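Local coordinates for niemann-Pick type C2 protein (Camponotus japonicus, PDB 3WEB) that binds oleic acid inside an immunoglobulin-like beta-sandwich and probably carries such lipids as signals in the chemical communication of worker ants, at residues L106-M111 and F127-K132; I18-P23 and S34-S39; C28-E33 and F97-A102. All coordinates share one frame; numbering follows the deposited sequence.

How the contacts relate
None of the three contacts is wholly buried: contacts 1 and 2 each have a buried, lipid-facing side and an exposed outer side, whereas contact 3 is mostly surface. Contact 1 pairs parts of the two strands of a hairpin through regular backbone hydrogen bonds, and its inner face meets the oleic acid chain. Contact 2 lies at the end of strand 11-18 in the other sheet, where a serine hydroxyl and a water supplement the last backbone bond. In contact 3, strand 28-30, a neighbour of strand 121-131 from contact 1, leads into a loop that meets the end of strand 91-99. The Cys21-Cys28 disulfide joins contacts 2 and 3, while Phe127 of contact 1 packs on Ile18 of contact 2.

Contact 1: residues L106-M111 and F127-K132; sequences LSLEIM and FPAKIK. With OLA (oleic acid), chain B.
Ile110 and Phe127 form an antiparallel hydrogen-bonded pair, their side chains side by side and pointing the same way. From Ile110, CB lies over one face of the Phe127 ring in a CH-pi contact, 4.2 Å from the ring centroid and displaced toward the rim. CG2, anti to the backbone N, meets CE1 of the ring at 3.8 Å. The other branch runs through CG1, anti to the carbonyl carbon, to CD1, which touches both Ala129 CB, at 3.5 Å, and C11 of the oleic acid. The phenyl group owes its place beside Ile110 to a chi1 of 65°, which sets CG between the backbone N and carbonyl carbon of Phe127. C11 also lies in the ring plane at its edge, 3.7 Å from Phe127 CZ, while Phe3 meets the same ring with its plane steeply inclined. An alanine at Phe127 would probably leave Ile110 CB without its aromatic cover and open a gap beside the middle of the fatty acyl chain. Farther along this face, Leu106 CD2 and Ile131 CD1 touch at 3.7 Å, beside each other.

Backbone bonds hold the two strands in register. Ile110 N gives Phe127 O a nearly straight bond of 2.8 Å, and Phe127 N returns one to Ile110 O; Leu108 and Ala129 are joined by a second reciprocal pair. On the opposite, largely polar face Ser107 OG rests against the aliphatic part of Lys130, 3.4 Å from its CG. An antiparallel hairpin with apolar side chains turned to a lipid between the sheets fits the ML-domain beta-sandwich.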
loop_
_atom_site.group_PDB
_atom_site.type_symbol
_atom_site.label_atom_id
_atom_site.label_comp_id
_atom_site.label_asym_id
_atom_site.label_seq_id
_atom_site.Cartn_x
_atom_site.Cartn_y
_atom_site.Cartn_z
ATOM N N LEU A 106 -1.292 16.459 8.711
ATOM C CA LEU A 106 -1.017 15.735 9.948
ATOM C C LEU A 106 0.039 14.651 9.740
ATOM O O LEU A 106 0.365 14.293 8.603
ATOM C CB LEU A 106 -2.303 15.127 10.536
ATOM C CG LEU A 106 -2.816 13.757 10.058
ATOM C CD1 LEU A 106 -3.787 13.158 11.072
ATOM C CD2 LEU A 106 -3.456 13.832 8.677
ATOM N N SER A 107 0.569 14.157 10.856
ATOM C CA SER A 107 1.464 13.004 10.879
ATOM C C SER A 107 0.677 11.806 11.387
ATOM O O SER A 107 -0.055 11.916 12.377
ATOM C CB SER A 107 2.641 13.256 11.821
ATOM O OG SER A 107 3.373 14.410 11.446
ATOM N N LEU A 108 0.824 10.670 10.710
ATOM C CA LEU A 108 0.162 9.432 11.109
ATOM C C LEU A 108 0.896 8.212 10.564
ATOM O O LEU A 108 1.604 8.300 9.553
ATOM C CB LEU A 108 -1.298 9.418 10.636
ATOM C CG LEU A 108 -1.648 9.077 9.180
ATOM C CD1 LEU A 108 -3.161 8.975 9.028
ATOM C CD2 LEU A 108 -1.076 10.069 8.178
ATOM N N GLU A 109 0.732 7.082 11.239
ATOM C CA GLU A 109 1.195 5.814 10.696
ATOM C C GLU A 109 0.149 5.299 9.731
ATOM O O GLU A 109 -1.055 5.364 9.996
ATOM C CB GLU A 109 1.417 4.771 11.786
ATOM C CG GLU A 109 2.698 4.936 12.586
ATOM C CD GLU A 109 2.912 3.785 13.549
ATOM O OE1 GLU A 109 2.044 3.567 14.424
ATOM O OE2 GLU A 109 3.940 3.084 13.428
ATOM N N ILE A 110 0.624 4.787 8.607
ATOM C CA ILE A 110 -0.245 4.232 7.587
ATOM C C ILE A 110 0.001 2.731 7.539
ATOM O O ILE A 110 1.149 2.286 7.622
ATOM C CB ILE A 110 0.015 4.903 6.219
ATOM C CG1 ILE A 110 -0.530 6.335 6.243
ATOM C CG2 ILE A 110 -0.620 4.106 5.082
ATOM C CD1 ILE A 110 -0.027 7.207 5.116
ATOM N N MET A 111 -1.082 1.960 7.451
ATOM C CA MET A 111 -0.993 0.522 7.248
ATOM C C MET A 111 -1.727 0.172 5.974
ATOM O O MET A 111 -2.859 0.593 5.770
ATOM C CB MET A 111 -1.585 -0.252 8.421
ATOM C CG MET A 111 -0.800 -0.125 9.721
ATOM S SD MET A 111 -1.654 -0.921 11.098
ATOM C CE MET A 111 -1.964 -2.547 10.404
ATOM N N PHE A 127 4.115 2.287 7.718
ATOM C CA PHE A 127 5.129 3.343 7.690
ATOM C C PHE A 127 4.592 4.658 8.246
ATOM O O PHE A 127 3.373 4.893 8.221
ATOM C CB PHE A 127 5.681 3.524 6.267
ATOM C CG PHE A 127 4.669 4.016 5.276
ATOM C CD1 PHE A 127 3.789 3.132 4.660
ATOM C CD2 PHE A 127 4.616 5.362 4.940
ATOM C CE1 PHE A 127 2.866 3.594 3.734
ATOM C CE2 PHE A 127 3.697 5.832 4.024
ATOM C CZ PHE A 127 2.818 4.943 3.420
ATOM N N PRO A 128 5.490 5.511 8.777
ATOM C CA PRO A 128 5.051 6.829 9.233
ATOM C C PRO A 128 4.984 7.829 8.076
ATOM O O PRO A 128 5.900 7.885 7.238
ATOM C CB PRO A 128 6.137 7.232 10.227
ATOM C CG PRO A 128 7.375 6.555 9.718
ATOM C CD PRO A 128 6.934 5.302 9.006
ATOM N N ALA A 129 3.909 8.611 8.024
ATOM C CA ALA A 129 3.790 9.646 6.990
ATOM C C ALA A 129 3.488 11.024 7.565
ATOM O O ALA A 129 2.956 11.154 8.669
ATOM C CB ALA A 129 2.734 9.264 5.965
ATOM N N LYS A 130 3.835 12.048 6.800
ATOM C CA LYS A 130 3.475 13.405 7.158
ATOM C C LYS A 130 2.892 14.089 5.939
ATOM O O LYS A 130 3.580 14.277 4.935
ATOM C CB LYS A 130 4.682 14.166 7.699
ATOM C CG LYS A 130 4.314 15.504 8.328
ATOM C CD LYS A 130 5.511 16.139 9.010
ATOM C CE LYS A 130 5.172 17.538 9.490
ATOM N NZ LYS A 130 6.377 18.229 10.025
ATOM N N ILE A 131 1.610 14.431 6.023
ATOM C CA ILE A 131 0.945 15.151 4.952
ATOM C C ILE A 131 1.262 16.624 5.154
ATOM O O ILE A 131 0.986 17.175 6.223
ATOM C CB ILE A 131 -0.578 14.907 4.956
ATOM C CG1 ILE A 131 -0.871 13.403 4.903
ATOM C CG2 ILE A 131 -1.232 15.639 3.788
ATOM C CD1 ILE A 131 -2.290 13.018 5.264
ATOM N N LYS A 132 1.855 17.252 4.140
ATOM C CA LYS A 132 2.397 18.613 4.285
ATOM C C LYS A 132 2.263 19.461 3.021
ATOM O O LYS A 132 2.076 18.958 1.914
ATOM C CB LYS A 132 3.863 18.567 4.743
ATOM C CG LYS A 132 4.811 17.817 3.810
ATOM C CD LYS A 132 6.263 17.896 4.275
ATOM C CE LYS A 132 6.546 16.933 5.420
ATOM N NZ LYS A 132 7.992 16.845 5.776
ATOM O OXT LYS A 132 2.344 20.690 3.083
HETATM C C1 OLA B . -7.062 4.193 -4.361
HETATM O O1 OLA B . -7.367 2.996 -4.575
HETATM O O2 OLA B . -7.875 5.030 -3.906
HETATM C C2 OLA B . -5.654 4.651 -4.672
HETATM C C3 OLA B . -4.931 5.076 -3.397
HETATM C C4 OLA B . -3.549 4.440 -3.305
HETATM C C5 OLA B . -3.461 3.451 -2.151
HETATM C C6 OLA B . -2.024 3.251 -1.687
HETATM C C7 OLA B . -1.848 3.820 -0.284
HETATM C C8 OLA B . -0.456 3.571 0.295
HETATM C C9 OLA B . 0.540 4.586 -0.231
HETATM C C10 OLA B . 0.741 5.793 0.309
HETATM C C11 OLA B . -0.005 6.299 1.523
HETATM C C12 OLA B . -0.245 7.796 1.388
HETATM C C13 OLA B . -1.660 8.164 1.816
HETATM C C14 OLA B . -1.989 9.589 1.389
HETATM C C15 OLA B . -3.079 10.192 2.267
HETATM C C16 OLA B . -4.383 10.338 1.491
HETATM C C17 OLA B . -4.676 11.803 1.187
HETATM C C18 OLA B . -6.166 12.074 1.170
#

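Contact 2: residues I18-P23 and S34-S39; sequences ISSCDP and SEIHVS
Ser19 and His37 exchange two hydrogen bonds. The backbone N of Ser19 donates to His37 O at 2.9 Å, and in return His37 N donates to the side-chain OG of Ser19, also at 2.9 Å and almost straight at 173°. The hydroxyl can accept this bond because a chi1 of 63° places OG between the backbone N and carbonyl carbon of Ser19, facing strand 34-44. A water 2.6 Å from Ser19 OG extends the link and donates to Glu35 O. Ser19 OG also lies near the imidazole of His37, whose ND1 is hydrogen-bonded to Thr96 OG1 on strand 91-99.

Strand 11-18 is an outer strand of the three-stranded antiparallel sheet of this immunoglobulin-like sandwich, and its pairing with strand 34-44 stops here. Ile18 and Val38 make the last bridge, a non-hydrogen-bonded pair, before a type I turn from Ile18 ends on Cys21, which is disulfide-bonded to Cys28. The hydroxyl of Ser19 thus substitutes for a backbone carbonyl where the strands part.

The apolar contacts gather on the inner side. Ile18 CG2 meets Ile36 CG2 at 3.7 Å, the two side chains crossing obliquely, and Ile18 CG1 lies 4.2 Å from Val38 CG2; Ile18 and Val38 both touch the oleic acid. Ile36 CD1 reaches Ser20, 3.8 Å from its CB, while Ser20 OG hydrogen-bonds to Ser29 O on strand 28-30.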
loop_
_atom_site.group_PDB
_atom_site.type_symbol
_atom_site.label_atom_id
_atom_site.label_comp_id
_atom_site.label_asym_id
_atom_site.label_seq_id
_atom_site.Cartn_x
_atom_site.Cartn_y
_atom_site.Cartn_z
ATOM N N ILE A 18 7.604 5.472 -2.821
ATOM C CA ILE A 18 6.612 6.539 -2.863
ATOM C C ILE A 18 7.327 7.772 -3.401
ATOM O O ILE A 18 8.325 8.204 -2.830
ATOM C CB ILE A 18 5.982 6.812 -1.485
ATOM C CG1 ILE A 18 5.290 5.545 -0.954
ATOM C CG2 ILE A 18 4.974 7.957 -1.585
ATOM C CD1 ILE A 18 4.721 5.679 0.446
ATOM N N SER A 19 6.804 8.325 -4.490
ATOM C CA SER A 19 7.487 9.376 -5.261
ATOM C C SER A 19 7.837 10.620 -4.462
ATOM O O SER A 19 8.835 11.275 -4.750
ATOM C CB SER A 19 6.659 9.774 -6.488
ATOM O OG SER A 19 5.415 10.326 -6.101
ATOM N N SER A 20 7.028 10.937 -3.453
ATOM C CA SER A 20 7.190 12.182 -2.706
ATOM C C SER A 20 8.162 12.074 -1.530
ATOM O O SER A 20 8.488 13.084 -0.902
ATOM C CB SER A 20 5.825 12.663 -2.202
ATOM O OG SER A 20 5.206 11.659 -1.418
ATOM N N CYS A 21 8.625 10.866 -1.217
ATOM C CA CYS A 21 9.486 10.701 -0.055
ATOM C C CYS A 21 10.584 9.675 -0.247
ATOM O O CYS A 21 10.516 8.839 -1.146
ATOM C CB CYS A 21 8.660 10.341 1.184
ATOM S SG CYS A 21 8.030 8.646 1.214
ATOM N N ASP A 22 11.583 9.752 0.625
ATOM C CA ASP A 22 12.687 8.814 0.629
ATOM C C ASP A 22 12.823 8.201 2.028
ATOM O O ASP A 22 12.631 8.900 3.019
ATOM C CB ASP A 22 13.970 9.548 0.254
ATOM C CG ASP A 22 15.095 8.607 -0.046
ATOM O OD1 ASP A 22 15.169 8.122 -1.196
ATOM O OD2 ASP A 22 15.900 8.346 0.868
ATOM N N PRO A 23 13.147 6.893 2.118
ATOM C CA PRO A 23 13.308 6.241 3.433
ATOM C C PRO A 23 14.418 6.824 4.319
ATOM O O PRO A 23 14.510 6.470 5.489
ATOM C CB PRO A 23 13.609 4.772 3.082
ATOM C CG PRO A 23 13.793 4.725 1.600
ATOM C CD PRO A 23 13.093 5.909 1.023
ATOM N N SER A 34 -0.507 17.572 -5.302
ATOM C CA SER A 34 0.442 16.881 -6.163
ATOM C C SER A 34 0.002 15.443 -6.414
ATOM O O SER A 34 -0.734 14.856 -5.611
ATOM C CB SER A 34 1.849 16.899 -5.555
ATOM O OG SER A 34 1.979 15.936 -4.523
ATOM N N GLU A 35 0.450 14.897 -7.540
ATOM C CA GLU A 35 0.290 13.477 -7.839
ATOM C C GLU A 35 1.339 12.686 -7.073
ATOM O O GLU A 35 2.520 13.045 -7.068
ATOM C CB GLU A 35 0.444 13.207 -9.336
ATOM C CG GLU A 35 -0.778 13.543 -10.176
ATOM C CD GLU A 35 -0.692 12.987 -11.589
ATOM O OE1 GLU A 35 0.434 12.766 -12.096
ATOM O OE2 GLU A 35 -1.759 12.767 -12.196
ATOM N N ILE A 36 0.895 11.620 -6.415
ATOM C CA ILE A 36 1.789 10.722 -5.701
ATOM C C ILE A 36 1.808 9.407 -6.469
ATOM O O ILE A 36 0.750 8.852 -6.787
ATOM C CB ILE A 36 1.322 10.469 -4.247
ATOM C CG1 ILE A 36 1.018 11.787 -3.511
ATOM C CG2 ILE A 36 2.333 9.619 -3.480
ATOM C CD1 ILE A 36 2.196 12.731 -3.368
ATOM N N HIS A 37 3.010 8.939 -6.789
ATOM C CA HIS A 37 3.178 7.645 -7.442
ATOM C C HIS A 37 3.725 6.629 -6.452
ATOM O O HIS A 37 4.756 6.849 -5.827
ATOM C CB HIS A 37 4.101 7.777 -8.650
ATOM C CG HIS A 37 3.795 8.967 -9.504
ATOM N ND1 HIS A 37 2.644 9.065 -10.257
ATOM C CD2 HIS A 37 4.479 10.117 -9.708
ATOM C CE1 HIS A 37 2.640 10.220 -10.901
ATOM N NE2 HIS A 37 3.741 10.878 -10.583
ATOM N N VAL A 38 3.020 5.512 -6.316
ATOM C CA VAL A 38 3.391 4.481 -5.342
ATOM C C VAL A 38 3.657 3.189 -6.095
ATOM O O VAL A 38 2.887 2.825 -6.984
ATOM C CB VAL A 38 2.285 4.242 -4.293
ATOM C CG1 VAL A 38 2.683 3.135 -3.314
ATOM C CG2 VAL A 38 1.963 5.526 -3.543
ATOM N N SER A 39 4.755 2.522 -5.751
ATOM C CA SER A 39 5.087 1.211 -6.301
ATOM C C SER A 39 5.340 0.220 -5.167
ATOM O O SER A 39 5.944 0.574 -4.155
ATOM C CB SER A 39 6.345 1.296 -7.184
ATOM O OG SER A 39 6.800 -0.001 -7.548
HETATM O O HOH W 1 5.618 12.966 -6.116
#

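Contact 3: residues C28-E33 and F97-A102; sequences CSIIRE and FFVEKA. With OLA (oleic acid), chain B.
With CG anti to the backbone N (chi1 -170°), the Phe98 ring comes up obliquely against the backbone of Glu33, its CZ 3.6 Å from Glu33 C. The Phe97 ring instead approaches the oleic acid, also obliquely: its CD2 lies 3.5 Å from C4, and CE1 and CZ touch the acyl chain again near C14 and C12. The guanidinium of Arg32 hydrogen-bonds through NH1 to Thr103 O.

Val99 fills the middle of the contact. Its CG2 meets Ile30 CG2 at 3.8 Å, the two side chains crossing at about a right angle, and its CG1 lies against Arg32 CB. One backbone hydrogen bond joins the segments, from Glu33 N to Val99 O, short at 2.6 Å but bent to 137°. Strand 28-30 belongs to the sheet of strand 121-131 and strand 91-99 to the three-stranded sheet, so the contact ties together the two sheets of the immunoglobulin-like sandwich.

At the outer end Glu33 OE2 sits 3.3 Å from Lys101 CD, against the aliphatic chain. Glu33 OE1 and Lys101 NZ remain 4.1 Å apart, beyond a salt bridge, so charge probably adds only a modest attraction at this exposed end, whereas inside Ile30 CD1 and Val99 CG1 reach the lipid at C12 and C17.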
loop_
_atom_site.group_PDB
_atom_site.type_symbol
_atom_site.label_atom_id
_atom_site.label_comp_id
_atom_site.label_asym_id
_atom_site.label_seq_id
_atom_site.Cartn_x
_atom_site.Cartn_y
_atom_site.Cartn_z
ATOM N N CYS A 28 7.539 9.722 5.902
ATOM C CA CYS A 28 7.298 9.881 4.464
ATOM C C CYS A 28 6.487 11.145 4.191
ATOM O O CYS A 28 5.313 11.203 4.548
ATOM C CB CYS A 28 6.573 8.666 3.878
ATOM S SG CYS A 28 6.191 8.818 2.117
ATOM N N SER A 29 7.122 12.147 3.575
ATOM C CA SER A 29 6.428 13.359 3.128
ATOM C C SER A 29 5.428 13.030 2.025
ATOM O O SER A 29 5.777 12.384 1.041
ATOM C CB SER A 29 7.423 14.405 2.601
ATOM O OG SER A 29 8.377 14.758 3.585
ATOM N N ILE A 30 4.187 13.471 2.216
ATOM C CA ILE A 30 3.121 13.360 1.226
ATOM C C ILE A 30 2.686 14.786 0.927
ATOM O O ILE A 30 2.142 15.471 1.797
ATOM C CB ILE A 30 1.932 12.515 1.760
ATOM C CG1 ILE A 30 2.397 11.097 2.137
ATOM C CG2 ILE A 30 0.760 12.505 0.778
ATOM C CD1 ILE A 30 2.716 10.182 0.971
ATOM N N ILE A 31 2.962 15.235 -0.291
ATOM C CA ILE A 31 2.723 16.630 -0.670
ATOM C C ILE A 31 1.298 16.792 -1.185
ATOM O O ILE A 31 0.889 16.102 -2.119
ATOM C CB ILE A 31 3.722 17.121 -1.748
ATOM C CG1 ILE A 31 5.163 16.652 -1.458
ATOM C CG2 ILE A 31 3.625 18.634 -1.931
ATOM C CD1 ILE A 31 5.807 17.212 -0.200
ATOM N N ARG A 32 0.540 17.699 -0.574
ATOM C CA ARG A 32 -0.793 18.019 -1.076
ATOM C C ARG A 32 -0.700 18.861 -2.346
ATOM O O ARG A 32 0.320 19.512 -2.600
ATOM C CB ARG A 32 -1.667 18.689 -0.007
ATOM C CG ARG A 32 -0.961 19.709 0.863
ATOM C CD ARG A 32 -1.726 19.909 2.159
ATOM N NE ARG A 32 -1.093 20.895 3.029
ATOM C CZ ARG A 32 -1.651 21.394 4.130
ATOM N NH1 ARG A 32 -2.863 21.002 4.504
ATOM N NH2 ARG A 32 -0.996 22.290 4.859
ATOM N N GLU A 33 -1.768 18.816 -3.140
ATOM C CA GLU A 33 -1.822 19.431 -4.475
ATOM C C GLU A 33 -0.756 18.874 -5.418
ATOM O O GLU A 33 -0.179 19.599 -6.226
ATOM C CB GLU A 33 -1.760 20.962 -4.394
ATOM C CG GLU A 33 -2.871 21.566 -3.553
ATOM C CD GLU A 33 -3.163 23.005 -3.920
ATOM O OE1 GLU A 33 -2.263 23.861 -3.773
ATOM O OE2 GLU A 33 -4.303 23.273 -4.357
ATOM N N PHE A 97 -2.255 8.675 -7.251
ATOM C CA PHE A 97 -3.400 9.402 -6.721
ATOM C C PHE A 97 -3.026 10.850 -6.477
ATOM O O PHE A 97 -1.858 11.171 -6.253
ATOM C CB PHE A 97 -3.950 8.749 -5.446
ATOM C CG PHE A 97 -2.948 8.629 -4.328
ATOM C CD1 PHE A 97 -2.817 9.639 -3.376
ATOM C CD2 PHE A 97 -2.151 7.495 -4.209
ATOM C CE1 PHE A 97 -1.901 9.525 -2.338
ATOM C CE2 PHE A 97 -1.238 7.375 -3.172
ATOM C CZ PHE A 97 -1.111 8.390 -2.236
ATOM N N PHE A 98 -4.029 11.717 -6.532
ATOM C CA PHE A 98 -3.826 13.131 -6.310
ATOM C C PHE A 98 -4.281 13.477 -4.902
ATOM O O PHE A 98 -5.388 13.121 -4.491
ATOM C CB PHE A 98 -4.600 13.946 -7.350
ATOM C CG PHE A 98 -4.269 15.412 -7.342
ATOM C CD1 PHE A 98 -3.130 15.886 -7.986
ATOM C CD2 PHE A 98 -5.102 16.323 -6.698
ATOM C CE1 PHE A 98 -2.824 17.239 -7.980
ATOM C CE2 PHE A 98 -4.801 17.675 -6.690
ATOM C CZ PHE A 98 -3.662 18.133 -7.334
ATOM N N VAL A 99 -3.409 14.153 -4.163
ATOM C CA VAL A 99 -3.748 14.626 -2.827
ATOM C C VAL A 99 -4.292 16.052 -2.929
ATOM O O VAL A 99 -3.570 16.969 -3.324
ATOM C CB VAL A 99 -2.534 14.571 -1.874
ATOM C CG1 VAL A 99 -2.933 14.993 -0.467
ATOM C CG2 VAL A 99 -1.940 13.171 -1.852
ATOM N N GLU A 100 -5.566 16.216 -2.575
ATOM C CA GLU A 100 -6.261 17.505 -2.636
ATOM C C GLU A 100 -5.728 18.518 -1.623
ATOM O O GLU A 100 -5.095 18.143 -0.632
ATOM C CB GLU A 100 -7.761 17.308 -2.402
ATOM C CG GLU A 100 -8.520 16.708 -3.574
ATOM C CD GLU A 100 -10.021 16.673 -3.337
ATOM O OE1 GLU A 100 -10.590 17.712 -2.929
ATOM O OE2 GLU A 100 -10.635 15.606 -3.563
ATOM N N LYS A 101 -5.997 19.800 -1.873
ATOM C CA LYS A 101 -5.687 20.864 -0.916
ATOM C C LYS A 101 -6.523 20.702 0.358
ATOM O O LYS A 101 -6.060 21.019 1.456
ATOM C CB LYS A 101 -5.921 22.245 -1.538
ATOM C CG LYS A 101 -5.216 23.381 -0.807
ATOM C CD LYS A 101 -5.312 24.697 -1.565
ATOM C CE LYS A 101 -4.387 25.742 -0.960
ATOM N NZ LYS A 101 -4.174 26.906 -1.866
ATOM N N ALA A 102 -7.742 20.185 0.196
ATOM C CA ALA A 102 -8.669 19.942 1.309
ATOM C C ALA A 102 -8.202 18.846 2.278
ATOM O O ALA A 102 -8.851 18.591 3.300
ATOM C CB ALA A 102 -10.062 19.627 0.777
HETATM C C1 OLA B . -7.062 4.193 -4.361
HETATM O O1 OLA B . -7.367 2.996 -4.575
HETATM O O2 OLA B . -7.875 5.030 -3.906
HETATM C C2 OLA B . -5.654 4.651 -4.672
HETATM C C3 OLA B . -4.931 5.076 -3.397
HETATM C C4 OLA B . -3.549 4.440 -3.305
HETATM C C5 OLA B . -3.461 3.451 -2.151
HETATM C C6 OLA B . -2.024 3.251 -1.687
HETATM C C7 OLA B . -1.848 3.820 -0.284
HETATM C C8 OLA B . -0.456 3.571 0.295
HETATM C C9 OLA B . 0.540 4.586 -0.231
HETATM C C10 OLA B . 0.741 5.793 0.309
HETATM C C11 OLA B . -0.005 6.299 1.523
HETATM C C12 OLA B . -0.245 7.796 1.388
HETATM C C13 OLA B . -1.660 8.164 1.816
HETATM C C14 OLA B . -1.989 9.589 1.389
HETATM C C15 OLA B . -3.079 10.192 2.267
HETATM C C16 OLA B . -4.383 10.338 1.491
HETATM C C17 OLA B . -4.676 11.803 1.187
HETATM C C18 OLA B . -6.166 12.074 1.170
#